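Local coordinates for hydrophilic protein, virA protein (Chromobacterium violaceum, PDB 3BO6), which probably acts as a phosphothreonine lyase effector of the SpvC type, removing phosphate from phosphothreonine by beta-elimination and leaving a dehydrated residue, at residues 134-139 with 157-162; 150-155 with 212-217; 177-182 with 190-195. All blocks are in the same frame, centred on the assembly; numbering follows the deposited sequence. Where two conformers were deposited one is given.

Interaction 1 (134-139 with 157-162); sequences FTLYVK and QFIECL
Leu-136 and Leu-162 meet tip to tip, one reaching out from a beta strand and the other from a helix, and they illustrate how a few methyl groups can bridge a strand and a helix whose backbones stay well apart. Apolar contact carries the whole interaction. The CD1 methyl of Leu-136 touches CD1 of Leu-162 at 3.7 Å. The same CD1 of Leu-136 lies 4.4 Å from CD1 of Ile-159, one helical turn earlier, so that a single methyl faces two residues three positions apart. In Leu-162, CG stands opposite the carbonyl carbon and beside the backbone N (chi1 -66°), which directs the branch off the helix toward the strand. Leu-136 was modelled in two conformers, and the finer detail of its tip is correspondingly less certain. The CA atoms of Leu-136 and Ile-159 are 10.1 Å apart, a span bridged by the leucine and isoleucine side chains.

Backbone hydrogen bonding serves each element separately. Leu-162 N donates to Phe-158 O at 2.9 Å within the helix, while the main chain of Leu-136 pairs with Phe-84 of strand 82-86. Further apolar neighbours complete the cluster: Leu-104 and Trp-114 pack on Leu-136, Leu-100 on Leu-162, and Phe-84 on Ile-159.

All three touching residues are buried near the centre of the chain. Strand 134-137 runs through the interior of an antiparallel sheet, and helix 149-168 lies against one face of it, the layered hydrophobic core characteristic of an alpha/beta fold.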
loop_
_atom_site.group_PDB
_atom_site.type_symbol
_atom_site.label_atom_id
_atom_site.label_comp_id
_atom_site.label_asym_id
_atom_site.label_seq_id
_atom_site.Cartn_x
_atom_site.Cartn_y
_atom_site.Cartn_z
ATOM N N PHE A 134 6.061 -5.386 -2.118
ATOM C CA PHE A 134 5.669 -4.466 -1.052
ATOM C C PHE A 134 4.171 -4.564 -0.856
ATOM O O PHE A 134 3.422 -4.620 -1.836
ATOM C CB PHE A 134 5.999 -3.002 -1.401
ATOM C CG PHE A 134 7.467 -2.735 -1.650
ATOM C CD1 PHE A 134 8.229 -2.044 -0.720
ATOM C CD2 PHE A 134 8.060 -3.149 -2.829
ATOM C CE1 PHE A 134 9.590 -1.796 -0.961
ATOM C CE2 PHE A 134 9.407 -2.914 -3.065
ATOM C CZ PHE A 134 10.156 -2.234 -2.139
ATOM N N THR A 135 3.732 -4.589 0.395
ATOM C CA THR A 135 2.313 -4.552 0.731
ATOM C C THR A 135 2.062 -3.350 1.632
ATOM O O THR A 135 2.733 -3.188 2.641
ATOM C CB THR A 135 1.913 -5.843 1.451
ATOM O OG1 THR A 135 2.173 -6.966 0.591
ATOM C CG2 THR A 135 0.430 -5.808 1.819
ATOM N N LEU A 136 1.121 -2.495 1.240
ATOM C CA LEU A 136 0.770 -1.290 1.989
ATOM C C LEU A 136 -0.639 -1.437 2.533
ATOM O O LEU A 136 -1.574 -1.691 1.762
ATOM C CB LEU A 136 0.789 -0.056 1.071
ATOM C CG LEU A 136 1.966 0.150 0.121
ATOM C CD1 LEU A 136 1.735 1.380 -0.747
ATOM C CD2 LEU A 136 3.247 0.306 0.910
ATOM N N TYR A 137 -0.807 -1.257 3.839
ATOM C CA TYR A 137 -2.112 -1.378 4.480
ATOM C C TYR A 137 -2.738 -0.012 4.683
ATOM O O TYR A 137 -2.174 0.839 5.377
ATOM C CB TYR A 137 -1.972 -2.104 5.819
ATOM C CG TYR A 137 -1.392 -3.488 5.669
ATOM C CD1 TYR A 137 -2.201 -4.582 5.422
ATOM C CD2 TYR A 137 -0.031 -3.689 5.736
ATOM C CE1 TYR A 137 -1.648 -5.865 5.292
ATOM C CE2 TYR A 137 0.521 -4.937 5.602
ATOM C CZ TYR A 137 -0.273 -6.018 5.370
ATOM O OH TYR A 137 0.358 -7.238 5.250
ATOM N N VAL A 138 -3.898 0.209 4.065
ATOM C CA VAL A 138 -4.593 1.479 4.159
ATOM C C VAL A 138 -5.595 1.363 5.300
ATOM O O VAL A 138 -6.238 0.320 5.461
ATOM C CB VAL A 138 -5.340 1.798 2.856
ATOM C CG1 VAL A 138 -5.921 3.208 2.937
ATOM C CG2 VAL A 138 -4.400 1.670 1.665
ATOM N N LYS A 139 -5.706 2.413 6.104
ATOM C CA LYS A 139 -6.711 2.460 7.175
ATOM C C LYS A 139 -7.483 3.764 7.058
ATOM O O LYS A 139 -6.898 4.790 6.748
ATOM C CB LYS A 139 -6.026 2.436 8.542
ATOM C CG LYS A 139 -5.199 1.191 8.833
ATOM C CD LYS A 139 -4.107 1.508 9.854
ATOM C CE LYS A 139 -4.660 2.109 11.145
ATOM N NZ LYS A 139 -3.562 2.575 12.063
ATOM N N GLN A 157 -2.635 10.567 -3.932
ATOM C CA GLN A 157 -1.419 11.311 -4.259
ATOM C C GLN A 157 -0.158 10.504 -3.898
ATOM O O GLN A 157 0.832 10.526 -4.632
ATOM C CB GLN A 157 -1.414 12.659 -3.525
ATOM C CG GLN A 157 -2.411 13.685 -4.097
ATOM C CD GLN A 157 -1.809 14.438 -5.259
ATOM O OE1 GLN A 157 -0.774 15.087 -5.113
ATOM N NE2 GLN A 157 -2.434 14.343 -6.413
ATOM N N PHE A 158 -0.200 9.795 -2.773
ATOM C CA PHE A 158 0.942 8.998 -2.325
ATOM C C PHE A 158 1.240 7.896 -3.335
ATOM O O PHE A 158 2.397 7.663 -3.706
ATOM C CB PHE A 158 0.673 8.451 -0.910
ATOM C CG PHE A 158 1.853 7.805 -0.253
ATOM C CD1 PHE A 158 2.899 8.578 0.227
ATOM C CD2 PHE A 158 1.884 6.429 -0.057
ATOM C CE1 PHE A 158 3.988 7.985 0.876
ATOM C CE2 PHE A 158 2.952 5.820 0.596
ATOM C CZ PHE A 158 4.012 6.604 1.055
ATOM N N ILE A 159 0.195 7.217 -3.803
ATOM C CA ILE A 159 0.374 6.142 -4.783
ATOM C C ILE A 159 0.971 6.720 -6.063
ATOM O O ILE A 159 1.900 6.141 -6.645
ATOM C CB ILE A 159 -0.958 5.388 -5.075
ATOM C CG1 ILE A 159 -1.170 4.253 -4.068
ATOM C CG2 ILE A 159 -0.943 4.794 -6.480
ATOM C CD1 ILE A 159 -0.697 4.546 -2.671
ATOM N N GLU A 160 0.484 7.880 -6.491
ATOM C CA GLU A 160 1.043 8.505 -7.686
ATOM C C GLU A 160 2.514 8.914 -7.473
ATOM O O GLU A 160 3.329 8.849 -8.398
ATOM C CB GLU A 160 0.118 9.635 -8.168
ATOM C CG GLU A 160 -1.218 9.053 -8.705
ATOM C CD GLU A 160 -2.373 10.055 -8.804
ATOM O OE1 GLU A 160 -2.205 11.234 -8.419
ATOM O OE2 GLU A 160 -3.465 9.648 -9.274
ATOM N N CYS A 161 2.888 9.284 -6.250
ATOM C CA CYS A 161 4.277 9.585 -5.950
ATOM C C CYS A 161 5.171 8.340 -5.922
ATOM O O CYS A 161 6.337 8.377 -6.324
ATOM C CB CYS A 161 4.357 10.287 -4.613
ATOM S SG CYS A 161 5.733 11.354 -4.563
ATOM N N LEU A 162 4.635 7.224 -5.434
ATOM C CA LEU A 162 5.369 5.962 -5.440
ATOM C C LEU A 162 5.660 5.593 -6.898
ATOM O O LEU A 162 6.783 5.202 -7.243
ATOM C CB LEU A 162 4.557 4.854 -4.750
ATOM C CG LEU A 162 4.300 5.030 -3.249
ATOM C CD1 LEU A 162 3.281 3.989 -2.781
ATOM C CD2 LEU A 162 5.586 4.938 -2.405
#

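Interaction 2 (150-155 with 212-217); sequences SSLHNT and EPFYRL
Leu-152 splays its two methyl groups toward two residues of the last helix, a compact example of one branched side chain bridging a pair of partners. Its CD2 meets the rim atoms of Phe-214 from an oblique direction, 3.9 Å from CD1 of that ring, and CE1 of the ring is equally near. Its other branch, CD1, lies 4.0 Å from CD1 of Leu-217, and the two leucines slant across one another. Phe-214 and Leu-217 stand three residues apart on their helix, as do Leu-152 and Thr-155 on theirs, so each element offers a neighbouring pair.

The ring of Phe-214 gets to the other helix because its CG lies opposite the backbone N (chi1 176°), which carries the far end of the side chain closer than its first bond would suggest. Thr-155 approaches that ring differently from Leu-152: its CG2 methyl comes in at the edge, near the ring plane, 4.3 Å from CZ of Phe-214. The hydroxyl of Thr-155 is turned back into its own helix, where OG1 donates to Ser-151 O at 2.8 Å. That oxygen also accepts from Thr-155 N, the two donors arriving from opposite faces of the carbonyl plane.

Tyr-147 meets Phe-214, Met-23 packs on Leu-152, and Leu-12 and Phe-16 pack on Leu-217. The helical segments pass at 11.0 Å with a signed angle of -61°, a wide separation spanned by large apolar side chains. This steeply crossed helix-helix packing joins the C-terminal helix 213-219 to the first turns of helix 149-168.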
loop_
_atom_site.group_PDB
_atom_site.type_symbol
_atom_site.label_atom_id
_atom_site.label_comp_id
_atom_site.label_asym_id
_atom_site.label_seq_id
_atom_site.Cartn_x
_atom_site.Cartn_y
_atom_site.Cartn_z
ATOM N N SER A 150 -9.884 14.345 2.577
ATOM C CA SER A 150 -8.474 14.723 2.659
ATOM C C SER A 150 -7.572 13.491 2.683
ATOM O O SER A 150 -6.560 13.425 1.987
ATOM C CB SER A 150 -8.208 15.578 3.904
ATOM O OG SER A 150 -8.700 16.897 3.739
ATOM N N SER A 151 -7.930 12.510 3.502
ATOM C CA SER A 151 -7.103 11.304 3.612
ATOM C C SER A 151 -7.125 10.475 2.311
ATOM O O SER A 151 -6.096 9.958 1.870
ATOM C CB SER A 151 -7.545 10.451 4.801
ATOM O OG SER A 151 -6.591 9.431 5.064
ATOM N N LEU A 152 -8.296 10.335 1.705
ATOM C CA LEU A 152 -8.394 9.687 0.405
ATOM C C LEU A 152 -7.492 10.387 -0.627
ATOM O O LEU A 152 -6.741 9.721 -1.349
ATOM C CB LEU A 152 -9.854 9.664 -0.070
ATOM C CG LEU A 152 -10.746 8.737 0.765
ATOM C CD1 LEU A 152 -12.214 9.102 0.581
ATOM C CD2 LEU A 152 -10.480 7.264 0.428
ATOM N N HIS A 153 -7.562 11.719 -0.688
ATOM C CA HIS A 153 -6.734 12.473 -1.629
ATOM C C HIS A 153 -5.239 12.233 -1.361
ATOM O O HIS A 153 -4.460 11.999 -2.285
ATOM C CB HIS A 153 -7.070 13.971 -1.528
ATOM C CG HIS A 153 -6.193 14.843 -2.365
ATOM N ND1 HIS A 153 -6.225 14.842 -3.749
ATOM C CD2 HIS A 153 -5.267 15.765 -2.015
ATOM C CE1 HIS A 153 -5.352 15.722 -4.203
ATOM N NE2 HIS A 153 -4.751 16.292 -3.173
ATOM N N ASN A 154 -4.848 12.273 -0.094
ATOM C CA ASN A 154 -3.436 12.100 0.243
ATOM C C ASN A 154 -2.970 10.701 -0.136
ATOM O O ASN A 154 -1.834 10.513 -0.554
ATOM C CB ASN A 154 -3.190 12.386 1.722
ATOM C CG ASN A 154 -3.236 13.872 2.048
ATOM O OD1 ASN A 154 -2.930 14.714 1.199
ATOM N ND2 ASN A 154 -3.602 14.199 3.283
ATOM N N THR A 155 -3.859 9.720 -0.003
ATOM C CA THR A 155 -3.510 8.339 -0.305
ATOM C C THR A 155 -3.339 8.174 -1.798
ATOM O O THR A 155 -2.362 7.565 -2.254
ATOM C CB THR A 155 -4.562 7.384 0.250
ATOM O OG1 THR A 155 -4.627 7.560 1.668
ATOM C CG2 THR A 155 -4.187 5.934 -0.043
ATOM N N GLU A 212 -15.157 -1.682 -6.170
ATOM C CA GLU A 212 -14.961 -1.225 -4.799
ATOM C C GLU A 212 -14.924 0.291 -4.752
ATOM O O GLU A 212 -14.122 0.911 -5.441
ATOM C CB GLU A 212 -13.630 -1.752 -4.251
ATOM C CG GLU A 212 -13.661 -3.229 -3.854
ATOM C CD GLU A 212 -14.361 -3.475 -2.516
ATOM O OE1 GLU A 212 -14.446 -2.545 -1.682
ATOM O OE2 GLU A 212 -14.796 -4.629 -2.285
ATOM N N PRO A 213 -15.764 0.904 -3.918
ATOM C CA PRO A 213 -15.751 2.369 -3.847
ATOM C C PRO A 213 -14.345 2.927 -3.558
ATOM O O PRO A 213 -13.939 3.883 -4.207
ATOM C CB PRO A 213 -16.752 2.652 -2.715
ATOM C CG PRO A 213 -17.774 1.544 -2.873
ATOM C CD PRO A 213 -16.924 0.316 -3.218
ATOM N N PHE A 214 -13.599 2.313 -2.646
ATOM C CA PHE A 214 -12.262 2.812 -2.361
ATOM C C PHE A 214 -11.384 2.795 -3.606
ATOM O O PHE A 214 -10.661 3.767 -3.879
ATOM C CB PHE A 214 -11.597 2.020 -1.213
ATOM C CG PHE A 214 -10.160 2.445 -0.941
ATOM C CD1 PHE A 214 -9.892 3.485 -0.067
ATOM C CD2 PHE A 214 -9.100 1.835 -1.594
ATOM C CE1 PHE A 214 -8.584 3.892 0.171
ATOM C CE2 PHE A 214 -7.799 2.238 -1.359
ATOM C CZ PHE A 214 -7.549 3.272 -0.479
ATOM N N TYR A 215 -11.433 1.705 -4.357
ATOM C CA TYR A 215 -10.644 1.597 -5.577
ATOM C C TYR A 215 -11.047 2.667 -6.586
ATOM O O TYR A 215 -10.197 3.310 -7.200
ATOM C CB TYR A 215 -10.811 0.214 -6.209
ATOM C CG TYR A 215 -10.072 0.085 -7.526
ATOM C CD1 TYR A 215 -8.693 -0.030 -7.548
ATOM C CD2 TYR A 215 -10.749 0.090 -8.745
ATOM C CE1 TYR A 215 -7.999 -0.152 -8.740
ATOM C CE2 TYR A 215 -10.051 -0.021 -9.948
ATOM C CZ TYR A 215 -8.675 -0.160 -9.929
ATOM O OH TYR A 215 -7.962 -0.271 -11.102
ATOM N N ARG A 216 -12.346 2.875 -6.754
ATOM C CA ARG A 216 -12.819 3.884 -7.694
ATOM C C ARG A 216 -12.329 5.278 -7.298
ATOM O O ARG A 216 -11.951 6.087 -8.151
ATOM C CB ARG A 216 -14.343 3.839 -7.790
ATOM C CG ARG A 216 -14.858 2.498 -8.326
ATOM C CD ARG A 216 -16.376 2.490 -8.491
ATOM N NE ARG A 216 -16.791 3.426 -9.532
ATOM C CZ ARG A 216 -18.059 3.715 -9.799
ATOM N NH1 ARG A 216 -19.018 3.157 -9.069
ATOM N NH2 ARG A 216 -18.353 4.588 -10.761
ATOM N N LEU A 217 -12.293 5.543 -5.994
ATOM C CA LEU A 217 -11.777 6.826 -5.499
ATOM C C LEU A 217 -10.274 6.979 -5.765
ATOM O O LEU A 217 -9.781 8.089 -5.937
ATOM C CB LEU A 217 -12.098 6.960 -4.015
ATOM C CG LEU A 217 -13.609 7.120 -3.728
ATOM C CD1 LEU A 217 -13.932 6.872 -2.250
ATOM C CD2 LEU A 217 -14.109 8.497 -4.154
#

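Interaction 3 (177-182 with 190-195); sequences PESDVH and SYRNEL. With SO4 (sulfate ion), chain C.
OD2 of Asp-180 is gripped by two donors, Ser-190 OG at 2.7 Å and the ring nitrogen ND1 of His-85. The serine hydroxyl arrives on the anti side of the oxygen, 16° out of the carboxylate plane. The other oxygen, OD1, accepts from Ser-179 OG at 2.8 Å, a donor placed well above that plane. With both oxygens held, the carboxylate probably has little freedom to rotate, and it lies across the aliphatic part of Arg-192, with OD1 3.5 Å from CD of that arginine.

In the main chain, Val-181 and Tyr-191 form a single antiparallel hydrogen-bonded pair: Val-181 N donates to Tyr-191 O at 3.0 Å and Tyr-191 N returns a bond to Val-181 O at 2.9 Å.

Arg-192, extended from CG to NE, presents a guanidinium edge to a sulfate ion. NE bonds to O1 of the sulfate and NH2 to its O2, both nearly straight at 166°. His-85, Lys-83, Arg-127 and Arg-199 also bind this anion, which probably came from the crystallisation liquor. Such a cluster is consistent with a phosphate-binding site in a phosphothreonine lyase, and His-85 links it to Asp-180.

Strand 189-193 is the outermost strand of the sheet, hydrogen-bonded on one side to strand 82-86; the loop carrying Val-181 adds a single bridge to it, and helix 206-210 packs against Val-181 and Arg-192.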
loop_
_atom_site.group_PDB
_atom_site.type_symbol
_atom_site.label_atom_id
_atom_site.label_comp_id
_atom_site.label_asym_id
_atom_site.label_seq_id
_atom_site.Cartn_x
_atom_site.Cartn_y
_atom_site.Cartn_z
ATOM N N PRO A 177 0.170 -9.405 -9.195
ATOM C CA PRO A 177 -0.533 -10.613 -8.736
ATOM C C PRO A 177 -1.895 -10.722 -9.410
ATOM O O PRO A 177 -2.611 -9.720 -9.511
ATOM C CB PRO A 177 -0.725 -10.382 -7.235
ATOM C CG PRO A 177 -0.456 -8.911 -6.994
ATOM C CD PRO A 177 0.325 -8.380 -8.152
ATOM N N GLU A 178 -2.248 -11.932 -9.842
ATOM C CA GLU A 178 -3.544 -12.183 -10.459
ATOM C C GLU A 178 -4.700 -11.778 -9.553
ATOM O O GLU A 178 -5.782 -11.505 -10.034
ATOM C CB GLU A 178 -3.681 -13.664 -10.804
ATOM C CG GLU A 178 -3.002 -14.067 -12.097
ATOM C CD GLU A 178 -3.573 -13.345 -13.305
ATOM O OE1 GLU A 178 -4.786 -13.502 -13.600
ATOM O OE2 GLU A 178 -2.804 -12.628 -13.967
ATOM N N SER A 179 -4.474 -11.766 -8.239
ATOM C CA SER A 179 -5.545 -11.409 -7.302
ATOM C C SER A 179 -6.054 -9.976 -7.446
ATOM O O SER A 179 -7.207 -9.698 -7.131
ATOM C CB SER A 179 -5.082 -11.593 -5.856
ATOM O OG SER A 179 -3.926 -10.810 -5.581
ATOM N N ASP A 180 -5.192 -9.072 -7.914
ATOM C CA ASP A 180 -5.427 -7.640 -7.786
ATOM C C ASP A 180 -5.957 -7.010 -9.063
ATOM O O ASP A 180 -5.919 -7.627 -10.138
ATOM C CB ASP A 180 -4.097 -6.922 -7.486
ATOM C CG ASP A 180 -3.573 -7.133 -6.075
ATOM O OD1 ASP A 180 -4.011 -8.023 -5.303
ATOM O OD2 ASP A 180 -2.650 -6.361 -5.735
ATOM N N VAL A 181 -6.362 -5.743 -8.960
ATOM C CA VAL A 181 -6.700 -4.947 -10.146
ATOM C C VAL A 181 -5.886 -3.660 -10.139
ATOM O O VAL A 181 -5.368 -3.234 -9.105
ATOM C CB VAL A 181 -8.218 -4.601 -10.223
ATOM C CG1 VAL A 181 -9.061 -5.870 -10.431
ATOM C CG2 VAL A 181 -8.658 -3.846 -8.974
ATOM N N HIS A 182 -5.738 -3.061 -11.313
ATOM C CA HIS A 182 -5.035 -1.792 -11.427
ATOM C C HIS A 182 -5.495 -1.136 -12.721
ATOM O O HIS A 182 -5.888 -1.826 -13.664
ATOM C CB HIS A 182 -3.513 -2.001 -11.460
ATOM C CG HIS A 182 -3.031 -2.712 -12.684
ATOM N ND1 HIS A 182 -2.577 -2.048 -13.807
ATOM C CD2 HIS A 182 -2.950 -4.030 -12.969
ATOM C CE1 HIS A 182 -2.231 -2.933 -14.726
ATOM N NE2 HIS A 182 -2.441 -4.143 -14.240
ATOM N N SER A 190 -0.892 -2.122 -7.481
ATOM C CA SER A 190 -2.191 -2.774 -7.679
ATOM C C SER A 190 -2.941 -2.864 -6.364
ATOM O O SER A 190 -2.366 -2.602 -5.298
ATOM C CB SER A 190 -2.049 -4.144 -8.357
ATOM O OG SER A 190 -1.252 -5.017 -7.571
ATOM N N TYR A 191 -4.217 -3.217 -6.434
ATOM C CA TYR A 191 -5.116 -3.151 -5.282
ATOM C C TYR A 191 -5.971 -4.395 -5.087
ATOM O O TYR A 191 -6.391 -5.031 -6.055
ATOM C CB TYR A 191 -6.077 -1.984 -5.514
ATOM C CG TYR A 191 -7.280 -1.952 -4.575
ATOM C CD1 TYR A 191 -7.167 -1.415 -3.294
ATOM C CD2 TYR A 191 -8.516 -2.468 -4.974
ATOM C CE1 TYR A 191 -8.273 -1.362 -2.442
ATOM C CE2 TYR A 191 -9.614 -2.434 -4.118
ATOM C CZ TYR A 191 -9.484 -1.876 -2.871
ATOM O OH TYR A 191 -10.589 -1.831 -2.027
ATOM N N ARG A 192 -6.250 -4.720 -3.833
ATOM C CA ARG A 192 -7.406 -5.568 -3.532
ATOM C C ARG A 192 -7.972 -5.222 -2.171
ATOM O O ARG A 192 -7.333 -4.522 -1.369
ATOM C CB ARG A 192 -7.119 -7.077 -3.646
ATOM C CG ARG A 192 -6.352 -7.666 -2.481
ATOM C CD ARG A 192 -6.059 -9.173 -2.682
ATOM N NE ARG A 192 -5.646 -9.826 -1.431
ATOM C CZ ARG A 192 -6.500 -10.371 -0.574
ATOM N NH1 ARG A 192 -7.810 -10.360 -0.840
ATOM N NH2 ARG A 192 -6.044 -10.933 0.543
ATOM N N ASN A 193 -9.198 -5.674 -1.925
ATOM C CA ASN A 193 -9.794 -5.559 -0.600
ATOM C C ASN A 193 -9.915 -6.911 0.091
ATOM O O ASN A 193 -10.536 -7.827 -0.439
ATOM C CB ASN A 193 -11.166 -4.882 -0.670
ATOM C CG ASN A 193 -11.777 -4.721 0.705
ATOM O OD1 ASN A 193 -12.272 -5.698 1.278
ATOM N ND2 ASN A 193 -11.687 -3.527 1.272
ATOM N N GLU A 194 -9.341 -7.027 1.285
ATOM C CA GLU A 194 -9.276 -8.312 2.001
ATOM C C GLU A 194 -10.627 -8.888 2.378
ATOM O O GLU A 194 -10.765 -10.103 2.490
ATOM C CB GLU A 194 -8.508 -8.154 3.315
ATOM C CG GLU A 194 -7.061 -7.926 3.167
ATOM C CD GLU A 194 -6.308 -8.172 4.464
ATOM O OE1 GLU A 194 -5.121 -7.828 4.506
ATOM O OE2 GLU A 194 -6.911 -8.684 5.432
ATOM N N LEU A 195 -11.605 -8.033 2.642
ATOM C CA LEU A 195 -12.891 -8.505 3.131
ATOM C C LEU A 195 -13.708 -9.129 2.004
ATOM O O LEU A 195 -14.528 -10.019 2.239
ATOM C CB LEU A 195 -13.688 -7.342 3.736
ATOM C CG LEU A 195 -13.076 -6.593 4.922
ATOM C CD1 LEU A 195 -13.973 -5.460 5.417
ATOM C CD2 LEU A 195 -12.763 -7.557 6.060
HETATM S S SO4 C . -2.229 -10.420 0.139
HETATM O O1 SO4 C . -2.816 -10.169 -1.193
HETATM O O2 SO4 C . -3.285 -10.512 1.137
HETATM O O3 SO4 C . -1.495 -11.672 0.100
HETATM O O4 SO4 C . -1.341 -9.315 0.505
#

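In these three contacts of one alpha/beta fold, chemistry follows the elements joined: helix on sheet, helix on helix, and a loop on an edge strand beside the anion. Interaction 1, whose centre lies about 4 Å from the centre of the chain, and interaction 2, farther out but equally buried, are wholly apolar across their segments and share helix 149-168. Val-138 and Phe-214 join them by packing. Interaction 3, at the sheet margin but still mostly buried, is mainly polar. It meets interaction 2 where Tyr-191 packs against Phe-214 and Tyr-215, and interaction 1 where Glu-194 nears Tyr-137. Hydrophobic layers thus adjoin a probable phosphate-binding site.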